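Long-range contact in ethylbenzene dehydrogenase alpha-subunit (Aromatoleum aromaticum, PDB 2IVF), which is the alpha-subunit of a molybdenum enzyme of the molybdopterin oxidoreductase family, holding two guanine dinucleotide pterin cofactors, a molybdenum atom and an iron/sulfur cluster: residues 505-517 against 526-538. Sequence-based numbering, arbitrary orientation.
Sequences ELHQMAEGFNKRT and DEMGNIEFMKVVT
Phe513 and Phe533 meet edge to face: the CD1 side of the Phe533 ring is turned toward the face of Phe513, with planes at 86° and centroids 5.6 Å apart. The pair is offset, and Phe533 CA lies over the same face, 3.8 Å from the Phe513 ring centroid, a CH-pi contact. Farther along the Phe513 ring, Val536 CG2 packs at the edge, 3.4 Å from CE2. Phe533 in turn has CG anti to its own backbone nitrogen (chi1 172°), which sends the ring across to segment 505-517, where Leu506, Met509, Ala510 and Phe513 surround it. Extended Met509 crosses it at about a right angle, SD 4.0 Å from Phe533 CE1 in an oblique Met-aromatic contact, and its CE continues to Val537 CG1. Each phenylalanine is thus a knob in a four-residue hole of the other helix, knobs-into-holes packing between two consecutive, steeply crossed helices, whose segment axes approach to 8.3 Å with their N-to-C directions 118° apart. No hydrogen bond joins the two segments. The backbones come nearest at Gly529, whose CA lies 4.6 Å from Asn514 CA. Thr517 OG1 rests against the same glycine while donating to Phe513 O (2.6 Å), from the opposite face of that carbonyl to Thr517 N. Beyond the contact, Leu506 leans on Tyr490 and Val493 of helix 486-493, and Asp526 forms a salt bridge with Lys803.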
loop_
_atom_site.group_PDB
_atom_site.type_symbol
_atom_site.label_atom_id
_atom_site.label_comp_id
_atom_site.label_asym_id
_atom_site.label_seq_id
_atom_site.Cartn_x
_atom_site.Cartn_y
_atom_site.Cartn_z
ATOM N N GLU A 505 4.500 -4.996 -41.620
ATOM C CA GLU A 505 5.241 -3.771 -41.911
ATOM C C GLU A 505 6.256 -3.453 -40.810
ATOM O O GLU A 505 7.386 -3.047 -41.084
ATOM C CB GLU A 505 4.291 -2.577 -42.063
ATOM C CG GLU A 505 3.563 -2.540 -43.377
ATOM C CD GLU A 505 3.259 -1.120 -43.828
ATOM O OE1 GLU A 505 2.698 -0.341 -43.015
ATOM O OE2 GLU A 505 3.597 -0.788 -44.992
ATOM N N LEU A 506 5.832 -3.612 -39.565
ATOM C CA LEU A 506 6.703 -3.332 -38.438
ATOM C C LEU A 506 7.853 -4.319 -38.427
ATOM O O LEU A 506 8.993 -3.941 -38.174
ATOM C CB LEU A 506 5.940 -3.444 -37.125
ATOM C CG LEU A 506 5.002 -2.308 -36.734
ATOM C CD1 LEU A 506 3.807 -2.885 -35.938
ATOM C CD2 LEU A 506 5.765 -1.261 -35.908
ATOM N N HIS A 507 7.544 -5.586 -38.694
ATOM C CA HIS A 507 8.545 -6.635 -38.661
ATOM C C HIS A 507 9.533 -6.482 -39.832
ATOM O O HIS A 507 10.712 -6.735 -39.654
ATOM C CB HIS A 507 7.892 -8.040 -38.596
ATOM C CG HIS A 507 7.548 -8.496 -37.197
ATOM N ND1 HIS A 507 7.240 -7.626 -36.168
ATOM C CD2 HIS A 507 7.465 -9.743 -36.660
ATOM C CE1 HIS A 507 6.970 -8.313 -35.069
ATOM N NE2 HIS A 507 7.113 -9.600 -35.334
ATOM N N GLN A 508 9.073 -6.014 -40.996
ATOM C CA GLN A 508 9.994 -5.721 -42.109
ATOM C C GLN A 508 10.798 -4.419 -41.930
ATOM O O GLN A 508 11.935 -4.329 -42.367
ATOM C CB GLN A 508 9.258 -5.720 -43.456
ATOM C CG GLN A 508 8.237 -4.614 -43.640
ATOM C CD GLN A 508 7.469 -4.737 -44.954
ATOM O OE1 GLN A 508 7.936 -5.373 -45.896
ATOM N NE2 GLN A 508 6.288 -4.127 -45.016
ATOM N N MET A 509 10.205 -3.425 -41.279
ATOM C CA MET A 509 10.898 -2.193 -40.892
ATOM C C MET A 509 12.026 -2.518 -39.890
ATOM O O MET A 509 13.146 -2.018 -40.002
ATOM C CB MET A 509 9.868 -1.218 -40.286
ATOM C CG MET A 509 10.354 0.180 -39.864
ATOM S SD MET A 509 9.045 1.131 -39.002
ATOM C CE MET A 509 9.884 2.692 -38.693
ATOM N N ALA A 510 11.711 -3.372 -38.922
ATOM C CA ALA A 510 12.665 -3.830 -37.914
ATOM C C ALA A 510 13.904 -4.460 -38.553
ATOM O O ALA A 510 15.020 -4.239 -38.089
ATOM C CB ALA A 510 11.984 -4.826 -36.971
ATOM N N GLU A 511 13.693 -5.245 -39.607
ATOM C CA GLU A 511 14.781 -5.846 -40.383
ATOM C C GLU A 511 15.598 -4.781 -41.120
ATOM O O GLU A 511 16.826 -4.798 -41.077
ATOM C CB GLU A 511 14.227 -6.861 -41.390
ATOM C CG GLU A 511 13.617 -8.112 -40.755
ATOM C CD GLU A 511 12.863 -8.998 -41.760
ATOM O OE1 GLU A 511 12.750 -8.617 -42.951
ATOM O OE2 GLU A 511 12.373 -10.082 -41.347
ATOM N N GLY A 512 14.918 -3.864 -41.801
ATOM C CA GLY A 512 15.585 -2.711 -42.384
ATOM C C GLY A 512 16.592 -2.112 -41.406
ATOM O O GLY A 512 17.773 -1.971 -41.724
ATOM N N PHE A 513 16.140 -1.783 -40.201
ATOM C CA PHE A 513 17.042 -1.182 -39.225
ATOM C C PHE A 513 18.229 -2.079 -38.889
ATOM O O PHE A 513 19.344 -1.596 -38.726
ATOM C CB PHE A 513 16.291 -0.751 -37.970
ATOM C CG PHE A 513 15.640 0.578 -38.118
ATOM C CD1 PHE A 513 14.357 0.684 -38.672
ATOM C CD2 PHE A 513 16.322 1.732 -37.766
ATOM C CE1 PHE A 513 13.748 1.913 -38.843
ATOM C CE2 PHE A 513 15.727 2.969 -37.921
ATOM C CZ PHE A 513 14.430 3.064 -38.470
ATOM N N ASN A 514 17.995 -3.380 -38.815
ATOM C CA ASN A 514 19.075 -4.310 -38.553
ATOM C C ASN A 514 20.070 -4.293 -39.699
ATOM O O ASN A 514 21.268 -4.169 -39.467
ATOM C CB ASN A 514 18.544 -5.725 -38.290
ATOM C CG ASN A 514 18.095 -5.927 -36.845
ATOM O OD1 ASN A 514 17.703 -4.982 -36.152
ATOM N ND2 ASN A 514 18.174 -7.169 -36.376
ATOM N N LYS A 515 19.581 -4.367 -40.935
ATOM C CA LYS A 515 20.468 -4.353 -42.099
ATOM C C LYS A 515 21.285 -3.064 -42.170
ATOM O O LYS A 515 22.505 -3.112 -42.327
ATOM C CB LYS A 515 19.701 -4.539 -43.405
ATOM C CG LYS A 515 20.625 -4.934 -44.547
ATOM C CD LYS A 515 20.003 -4.781 -45.935
ATOM C CE LYS A 515 20.986 -5.275 -47.014
ATOM N NZ LYS A 515 20.372 -5.471 -48.372
ATOM N N ARG A 516 20.611 -1.920 -42.058
ATOM C CA ARG A 516 21.286 -0.615 -42.009
ATOM C C ARG A 516 22.342 -0.558 -40.897
ATOM O O ARG A 516 23.414 0.021 -41.075
ATOM C CB ARG A 516 20.282 0.505 -41.742
ATOM C CG ARG A 516 19.314 0.782 -42.863
ATOM C CD ARG A 516 18.049 1.440 -42.295
ATOM N NE ARG A 516 17.296 2.143 -43.334
ATOM C CZ ARG A 516 16.027 2.539 -43.224
ATOM N NH1 ARG A 516 15.331 2.295 -42.110
ATOM N NH2 ARG A 516 15.453 3.177 -44.251
ATOM N N THR A 517 22.010 -1.124 -39.738
ATOM C CA THR A 517 22.916 -1.093 -38.600
ATOM C C THR A 517 24.193 -1.894 -38.879
ATOM O O THR A 517 25.297 -1.369 -38.738
ATOM C CB THR A 517 22.209 -1.590 -37.341
ATOM O OG1 THR A 517 21.116 -0.711 -37.080
ATOM C CG2 THR A 517 23.156 -1.595 -36.164
ATOM N N ASP A 526 22.145 -7.406 -32.546
ATOM C CA ASP A 526 20.697 -7.234 -32.617
ATOM C C ASP A 526 20.226 -6.139 -31.669
ATOM O O ASP A 526 19.370 -5.305 -32.018
ATOM C CB ASP A 526 19.977 -8.566 -32.343
ATOM C CG ASP A 526 20.550 -9.334 -31.138
ATOM O OD1 ASP A 526 21.186 -8.758 -30.229
ATOM O OD2 ASP A 526 20.358 -10.561 -31.118
ATOM N N GLU A 527 20.814 -6.133 -30.476
ATOM C CA GLU A 527 20.436 -5.190 -29.431
ATOM C C GLU A 527 20.614 -3.765 -29.934
ATOM O O GLU A 527 19.779 -2.896 -29.704
ATOM C CB GLU A 527 21.294 -5.425 -28.189
ATOM C CG GLU A 527 20.997 -4.457 -27.074
ATOM C CD GLU A 527 21.673 -4.781 -25.769
ATOM O OE1 GLU A 527 21.223 -4.184 -24.757
ATOM O OE2 GLU A 527 22.628 -5.600 -25.752
ATOM N N MET A 528 21.680 -3.554 -30.692
ATOM C CA MET A 528 21.995 -2.237 -31.251
ATOM C C MET A 528 21.054 -1.860 -32.403
ATOM O O MET A 528 20.607 -0.703 -32.521
ATOM C CB MET A 528 23.435 -2.241 -31.729
ATOM C CG MET A 528 24.420 -2.398 -30.586
ATOM S SD MET A 528 26.091 -2.602 -31.169
ATOM C CE MET A 528 26.860 -3.249 -29.704
ATOM N N GLY A 529 20.731 -2.839 -33.228
ATOM C CA GLY A 529 19.763 -2.640 -34.301
ATOM C C GLY A 529 18.426 -2.237 -33.718
ATOM O O GLY A 529 17.761 -1.329 -34.226
ATOM N N ASN A 530 18.032 -2.911 -32.651
ATOM C CA ASN A 530 16.758 -2.611 -31.968
ATOM C C ASN A 530 16.701 -1.188 -31.378
ATOM O O ASN A 530 15.687 -0.490 -31.513
ATOM C CB ASN A 530 16.475 -3.676 -30.919
ATOM C CG ASN A 530 15.298 -3.326 -30.041
ATOM O OD1 ASN A 530 15.450 -2.759 -28.945
ATOM N ND2 ASN A 530 14.100 -3.636 -30.533
ATOM N N ILE A 531 17.791 -0.741 -30.753
ATOM C CA ILE A 531 17.893 0.658 -30.266
ATOM C C ILE A 531 17.716 1.713 -31.383
ATOM O O ILE A 531 17.004 2.699 -31.202
ATOM C CB ILE A 531 19.245 0.908 -29.589
ATOM C CG1 ILE A 531 19.370 0.087 -28.297
ATOM C CG2 ILE A 531 19.423 2.372 -29.228
ATOM C CD1 ILE A 531 20.788 -0.044 -27.863
ATOM N N GLU A 532 18.381 1.530 -32.516
ATOM C CA GLU A 532 18.239 2.471 -33.617
ATOM C C GLU A 532 16.780 2.550 -34.053
ATOM O O GLU A 532 16.213 3.634 -34.203
ATOM C CB GLU A 532 19.114 2.062 -34.789
ATOM C CG GLU A 532 20.621 2.068 -34.482
ATOM C CD GLU A 532 21.090 3.383 -33.872
ATOM O OE1 GLU A 532 20.558 4.443 -34.258
ATOM O OE2 GLU A 532 21.979 3.360 -32.999
ATOM N N PHE A 533 16.169 1.390 -34.256
ATOM C CA PHE A 533 14.733 1.310 -34.558
ATOM C C PHE A 533 13.951 2.099 -33.529
ATOM O O PHE A 533 13.065 2.891 -33.856
ATOM C CB PHE A 533 14.288 -0.168 -34.536
ATOM C CG PHE A 533 12.794 -0.381 -34.653
ATOM C CD1 PHE A 533 12.198 -0.572 -35.887
ATOM C CD2 PHE A 533 11.993 -0.443 -33.518
ATOM C CE1 PHE A 533 10.821 -0.797 -36.006
ATOM C CE2 PHE A 533 10.606 -0.663 -33.637
ATOM C CZ PHE A 533 10.035 -0.841 -34.890
ATOM N N MET A 534 14.271 1.885 -32.267
ATOM C CA MET A 534 13.497 2.521 -31.221
ATOM C C MET A 534 13.627 4.035 -31.249
ATOM O O MET A 534 12.646 4.748 -31.029
ATOM C CB MET A 534 13.915 1.996 -29.857
ATOM C CG MET A 534 13.404 0.598 -29.572
ATOM S SD MET A 534 11.607 0.419 -29.713
ATOM C CE MET A 534 11.115 1.417 -28.273
ATOM N N LYS A 535 14.834 4.522 -31.508
ATOM C CA LYS A 535 15.064 5.946 -31.584
ATOM C C LYS A 535 14.146 6.564 -32.627
ATOM O O LYS A 535 13.497 7.559 -32.356
ATOM C CB LYS A 535 16.542 6.260 -31.889
ATOM C CG LYS A 535 17.499 5.802 -30.795
ATOM C CD LYS A 535 18.829 6.565 -30.768
ATOM C CE LYS A 535 19.802 6.109 -31.833
ATOM N NZ LYS A 535 21.154 6.775 -31.692
ATOM N N VAL A 536 14.052 5.935 -33.791
ATOM C CA VAL A 536 13.222 6.458 -34.872
ATOM C C VAL A 536 11.743 6.345 -34.597
ATOM O O VAL A 536 11.011 7.336 -34.631
ATOM C CB VAL A 536 13.519 5.755 -36.175
ATOM C CG1 VAL A 536 12.534 6.202 -37.248
ATOM C CG2 VAL A 536 14.971 6.042 -36.576
ATOM N N VAL A 537 11.285 5.144 -34.310
ATOM C CA VAL A 537 9.867 4.964 -34.107
ATOM C C VAL A 537 9.321 5.860 -32.971
ATOM O O VAL A 537 8.204 6.320 -33.046
ATOM C CB VAL A 537 9.532 3.493 -33.851
ATOM C CG1 VAL A 537 10.107 2.612 -35.005
ATOM C CG2 VAL A 537 10.074 3.070 -32.506
ATOM N N THR A 538 10.095 6.103 -31.918
ATOM C CA THR A 538 9.583 6.880 -30.760
ATOM C C THR A 538 9.106 8.271 -31.237
ATOM O O THR A 538 8.005 8.753 -30.938
ATOM C CB THR A 538 10.687 7.069 -29.707
ATOM O OG1 THR A 538 11.050 5.786 -29.177
ATOM C CG2 THR A 538 10.216 7.994 -28.566
#